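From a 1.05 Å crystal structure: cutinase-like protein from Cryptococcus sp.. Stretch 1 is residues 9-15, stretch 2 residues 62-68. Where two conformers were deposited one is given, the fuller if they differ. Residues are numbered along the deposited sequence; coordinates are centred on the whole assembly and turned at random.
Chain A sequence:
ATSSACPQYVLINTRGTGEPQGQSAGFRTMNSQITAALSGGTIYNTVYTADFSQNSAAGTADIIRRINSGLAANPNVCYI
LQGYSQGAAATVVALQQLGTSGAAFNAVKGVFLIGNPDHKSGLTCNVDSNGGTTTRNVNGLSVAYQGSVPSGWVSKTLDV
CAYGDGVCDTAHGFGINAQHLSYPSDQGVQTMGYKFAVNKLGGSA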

ATOM      1  N   TYR A   9      -2.970  13.376   9.089  1.00  5.57           N
ATOM      2  CA  TYR A   9      -2.395  12.311   8.284  1.00  5.36           C
ATOM      3  C   TYR A   9      -3.104  12.190   6.948  1.00  5.23           C
ATOM      4  O   TYR A   9      -4.241  12.634   6.785  1.00  5.68           O
ATOM      5  N   VAL A  10      -2.411  11.576   5.996  1.00  5.13           N
ATOM      6  CA  VAL A  10      -2.951  11.346   4.668  1.00  5.07           C
ATOM      7  C   VAL A  10      -2.787   9.871   4.330  1.00  4.88           C
ATOM      8  O   VAL A  10      -1.703   9.297   4.501  1.00  5.47           O
ATOM      9  N   LEU A  11      -3.880   9.282   3.857  1.00  4.74           N
ATOM     10  CA  LEU A  11      -3.886   7.932   3.315  1.00  4.97           C
ATOM     11  C   LEU A  11      -3.756   8.087   1.808  1.00  4.95           C
ATOM     12  O   LEU A  11      -4.719   8.430   1.122  1.00  5.39           O
ATOM     13  N   ILE A  12      -2.536   7.910   1.312  1.00  4.82           N
ATOM     14  CA  ILE A  12      -2.260   8.037  -0.108  1.00  4.92           C
ATOM     15  C   ILE A  12      -2.472   6.663  -0.710  1.00  4.81           C
ATOM     16  O   ILE A  12      -1.770   5.716  -0.349  1.00  5.54           O
ATOM     17  N   ASN A  13      -3.441   6.551  -1.612  1.00  4.42           N
ATOM     18  CA  ASN A  13      -3.735   5.260  -2.218  1.00  4.60           C
ATOM     19  C   ASN A  13      -3.625   5.315  -3.727  1.00  4.71           C
ATOM     20  O   ASN A  13      -4.123   6.250  -4.368  1.00  4.78           O
ATOM     21  N   THR A  14      -2.951   4.309  -4.277  1.00  4.41           N
ATOM     22  CA  THR A  14      -2.729   4.198  -5.706  1.00  4.77           C
ATOM     23  C   THR A  14      -3.457   2.961  -6.212  1.00  4.57           C
ATOM     24  O   THR A  14      -3.248   1.845  -5.719  1.00  4.80           O
ATOM     25  N   ARG A  15      -4.317   3.175  -7.202  1.00  4.62           N
ATOM     26  CA  ARG A  15      -5.287   2.179  -7.630  1.00  4.67           C
ATOM     27  C   ARG A  15      -4.737   1.209  -8.669  1.00  4.87           C
ATOM     28  O   ARG A  15      -3.634   1.385  -9.200  1.00  5.00           O
ATOM     29  N   ASP A  62       3.535  11.053  -8.459  1.00  5.60           N
ATOM     30  CA  ASP A  62       2.472  11.761  -7.767  1.00  5.49           C
ATOM     31  C   ASP A  62       2.375  11.375  -6.289  1.00  5.41           C
ATOM     32  O   ASP A  62       2.035  12.213  -5.455  1.00  5.79           O
ATOM     33  N   ILE A  63       2.687  10.122  -5.955  1.00  5.44           N
ATOM     34  CA  ILE A  63       2.807   9.723  -4.550  1.00  5.50           C
ATOM     35  C   ILE A  63       3.831  10.618  -3.849  1.00  5.50           C
ATOM     36  O   ILE A  63       3.575  11.194  -2.787  1.00  5.46           O
ATOM     37  N   ILE A  64       5.009  10.708  -4.456  1.00  5.77           N
ATOM     38  CA  ILE A  64       6.111  11.453  -3.869  1.00  6.06           C
ATOM     39  C   ILE A  64       5.792  12.946  -3.826  1.00  6.20           C
ATOM     40  O   ILE A  64       6.087  13.619  -2.837  1.00  6.49           O
ATOM     41  N   ARG A  65       5.153  13.449  -4.882  1.00  6.50           N
ATOM     42  CA  ARG A  65       4.695  14.837  -4.917  1.00  7.20           C
ATOM     43  C   ARG A  65       3.796  15.149  -3.719  1.00  6.66           C
ATOM     44  O   ARG A  65       3.986  16.167  -3.042  1.00  7.22           O
ATOM     45  N   ARG A  66       2.820  14.281  -3.455  1.00  6.31           N
ATOM     46  CA  ARG A  66       1.906  14.502  -2.338  1.00  6.14           C
ATOM     47  C   ARG A  66       2.637  14.467  -0.999  1.00  5.88           C
ATOM     48  O   ARG A  66       2.364  15.289  -0.121  1.00  5.98           O
ATOM     49  N   ILE A  67       3.561  13.520  -0.845  1.00  5.78           N
ATOM     50  CA  ILE A  67       4.350  13.430   0.379  1.00  6.15           C
ATOM     51  C   ILE A  67       5.105  14.736   0.620  1.00  6.23           C
ATOM     52  O   ILE A  67       5.048  15.317   1.711  1.00  6.07           O
ATOM     53  N   ASN A  68       5.816  15.197  -0.403  1.00  6.76           N
ATOM     54  CA  ASN A  68       6.651  16.375  -0.255  1.00  7.81           C
ATOM     55  C   ASN A  68       5.843  17.657  -0.088  1.00  7.78           C
ATOM     56  O   ASN A  68       6.212  18.521   0.707  1.00  7.84           O
TER

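Strand 9-14 packs against helix 62-68 nearly antiparallel, their N-to-C directions 170° apart and their axes 9.6 Å apart at closest approach; the nearest CA atoms are those of Ile12 and Ile63, 6.9 Å apart. Alternation along the strand sends Val10, Ile12 and Thr14 toward the helix, while Tyr9, Leu11, Asn13 and Arg15 take no part in the contact. No hydrogen bond joins the two stretches, and the 270 Å² buried between them comes from van der Waals packing. Tyr9 (chi1 p) is out of reach of the helix. Val10 (chi1 t) lays its CG2 over one face of the Arg66 guanidinium, 3.5 Å from Arg66 NH2; this leaves the in-plane N-H groups open to polar partners, and NE and NH2 of Arg66 are hydrogen-bonded elsewhere in the structure. Arg66 points toward the strand with chi1 t, chi2 p and chi3 t. Leu11 (m, t) is out of reach. Ile12 (m, t) is the centre of the contact and has the largest area covered, 81 Å². The extended Ile12 CD1 reaches the helix, lying 3.8 Å from Arg66 CG, 3.8 Å from Ile67 CG1 and 4.1 Å from the backbone O of Ile63. Ile63 O also accepts the helical hydrogen bond from Ile67 N, at 3.0 Å. The other branch of Ile12 places CG2 4.2 Å from Ile63 CG1. The CA-to-CB bonds of Ile63 and Ile67, both m, t, point sideways to the strand, but the end of Ile63 comes nearer. Asn13 (chi1 p) points away, its amide satisfied elsewhere. Thr14 (m) brings OG1 to 3.3 Å from Ile63 CD1, a close polar-to-methyl contact; the hydroxyl finds its hydrogen bond elsewhere. Arg15 ends the stretch without touching the helix. Beyond the contact, Arg65 NH1 forms a salt bridge with Asp62 OD1 at 2.5 Å, within the helix.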

ATOM      1  CB  TYR A   9      -2.420  10.971   9.042  1.00  5.73           C
ATOM      2  CG  TYR A   9      -3.814  10.455   9.285  1.00  5.38           C
ATOM      3  CD1 TYR A   9      -4.524  10.829  10.424  1.00  5.87           C
ATOM      4  CD2 TYR A   9      -4.434   9.613   8.365  1.00  5.70           C
ATOM      5  CE1 TYR A   9      -5.813  10.374  10.644  1.00  5.96           C
ATOM      6  CE2 TYR A   9      -5.717   9.148   8.571  1.00  5.81           C
ATOM      7  CZ  TYR A   9      -6.405   9.532   9.708  1.00  6.02           C
ATOM      8  OH  TYR A   9      -7.686   9.075   9.885  1.00  6.38           O
ATOM      9  CB  VAL A  10      -2.245  12.203   3.597  1.00  5.25           C
ATOM     10  CG1 VAL A  10      -2.972  12.103   2.268  1.00  5.97           C
ATOM     11  CG2 VAL A  10      -2.154  13.654   4.035  1.00  6.00           C
ATOM     12  CB  LEU A  11      -5.180   7.207   3.701  1.00  5.28           C
ATOM     13  CG  LEU A  11      -5.537   7.234   5.195  1.00  5.50           C
ATOM     14  CD1 LEU A  11      -6.899   6.606   5.441  1.00  6.15           C
ATOM     15  CD2 LEU A  11      -4.473   6.542   6.040  1.00  5.89           C
ATOM     16  CB  ILE A  12      -0.806   8.514  -0.351  1.00  5.10           C
ATOM     17  CG1 ILE A  12      -0.601   9.945   0.167  1.00  5.69           C
ATOM     18  CG2 ILE A  12      -0.436   8.395  -1.840  1.00  5.76           C
ATOM     19  CD1 ILE A  12       0.843  10.427   0.134  1.00  6.54           C
ATOM     20  CB  ASN A  13      -5.097   4.712  -1.763  1.00  5.01           C
ATOM     21  CG  ASN A  13      -6.271   5.404  -2.432  1.00  5.13           C
ATOM     22  OD1 ASN A  13      -6.874   4.861  -3.361  1.00  5.48           O
ATOM     23  ND2 ASN A  13      -6.602   6.606  -1.967  1.00  5.98           N
ATOM     24  CB  THR A  14      -1.229   4.134  -6.006  1.00  4.83           C
ATOM     25  OG1 THR A  14      -0.580   5.243  -5.374  1.00  4.82           O
ATOM     26  CG2 THR A  14      -0.962   4.325  -7.495  1.00  5.42           C
ATOM     27  CB  ARG A  15      -6.529   2.880  -8.173  1.00  4.85           C
ATOM     28  CG  ARG A  15      -6.353   3.476  -9.553  1.00  4.87           C
ATOM     29  CD  ARG A  15      -7.407   4.499  -9.861  1.00  5.29           C
ATOM     30  NE  ARG A  15      -7.386   4.981 -11.238  1.00  5.39           N
ATOM     31  CZ  ARG A  15      -6.593   5.943 -11.691  1.00  5.42           C
ATOM     32  NH1 ARG A  15      -5.711   6.529 -10.889  1.00  5.55           N
ATOM     33  NH2 ARG A  15      -6.688   6.329 -12.955  1.00  6.40           N
ATOM     34  CB  ASP A  62       1.141  11.596  -8.490  1.00  5.57           C
ATOM     35  CG  ASP A  62       0.111  12.573  -8.017  1.00  5.90           C
ATOM     36  OD1 ASP A  62       0.386  13.798  -8.055  1.00  7.02           O
ATOM     37  OD2 ASP A  62      -0.991  12.180  -7.585  1.00  6.32           O
ATOM     38  CB  ILE A  63       3.255   8.248  -4.432  1.00  5.49           C
ATOM     39  CG1 ILE A  63       2.165   7.293  -4.919  1.00  5.61           C
ATOM     40  CG2 ILE A  63       3.647   7.910  -2.986  1.00  5.80           C
ATOM     41  CD1 ILE A  63       2.698   5.882  -5.182  1.00  5.79           C
ATOM     42  CB  ILE A  64       7.429  11.133  -4.602  1.00  6.13           C
ATOM     43  CG1 ILE A  64       7.809   9.663  -4.363  1.00  6.40           C
ATOM     44  CG2 ILE A  64       8.537  12.074  -4.142  1.00  7.36           C
ATOM     45  CD1 ILE A  64       8.978   9.167  -5.191  1.00  7.69           C
ATOM     46  CB  ARG A  65       3.975  15.140  -6.234  0.50  7.64           C
ATOM     47  CG  ARG A  65       3.288  16.503  -6.295  0.50  9.35           C
ATOM     48  CD  ARG A  65       2.031  16.511  -7.156  0.50 12.19           C
ATOM     49  NE  ARG A  65       0.808  16.718  -6.379  0.50 14.26           N
ATOM     50  CZ  ARG A  65       0.171  15.781  -5.680  0.50 15.08           C
ATOM     51  NH1 ARG A  65       0.631  14.541  -5.629  0.50 15.66           N
ATOM     52  NH2 ARG A  65      -0.934  16.092  -5.016  0.50 15.32           N
ATOM     53  CB  ARG A  66       0.739  13.504  -2.349  1.00  6.12           C
ATOM     54  CG  ARG A  66      -0.291  13.739  -1.252  1.00  6.10           C
ATOM     55  CD  ARG A  66      -1.001  15.069  -1.391  1.00  6.41           C
ATOM     56  NE  ARG A  66      -1.946  15.383  -0.325  1.00  6.47           N
ATOM     57  CZ  ARG A  66      -1.624  15.920   0.852  1.00  6.38           C
ATOM     58  NH1 ARG A  66      -0.357  16.168   1.162  1.00  7.86           N
ATOM     59  NH2 ARG A  66      -2.580  16.210   1.726  1.00  6.57           N
ATOM     60  CB  ILE A  67       5.335  12.245   0.312  1.00  5.91           C
ATOM     61  CG1 ILE A  67       4.578  10.918   0.376  1.00  6.01           C
ATOM     62  CG2 ILE A  67       6.388  12.343   1.428  1.00  6.84           C
ATOM     63  CD1 ILE A  67       5.443   9.716   0.044  1.00  6.45           C
ATOM     64  CB  ASN A  68       7.650  16.471  -1.404  1.00  8.82           C
ATOM     65  CG  ASN A  68       8.731  15.401  -1.327  1.00 10.60           C
ATOM     66  OD1 ASN A  68       9.067  14.912  -0.250  1.00 12.85           O
ATOM     67  ND2 ASN A  68       9.277  15.033  -2.479  1.00 12.69           N
TER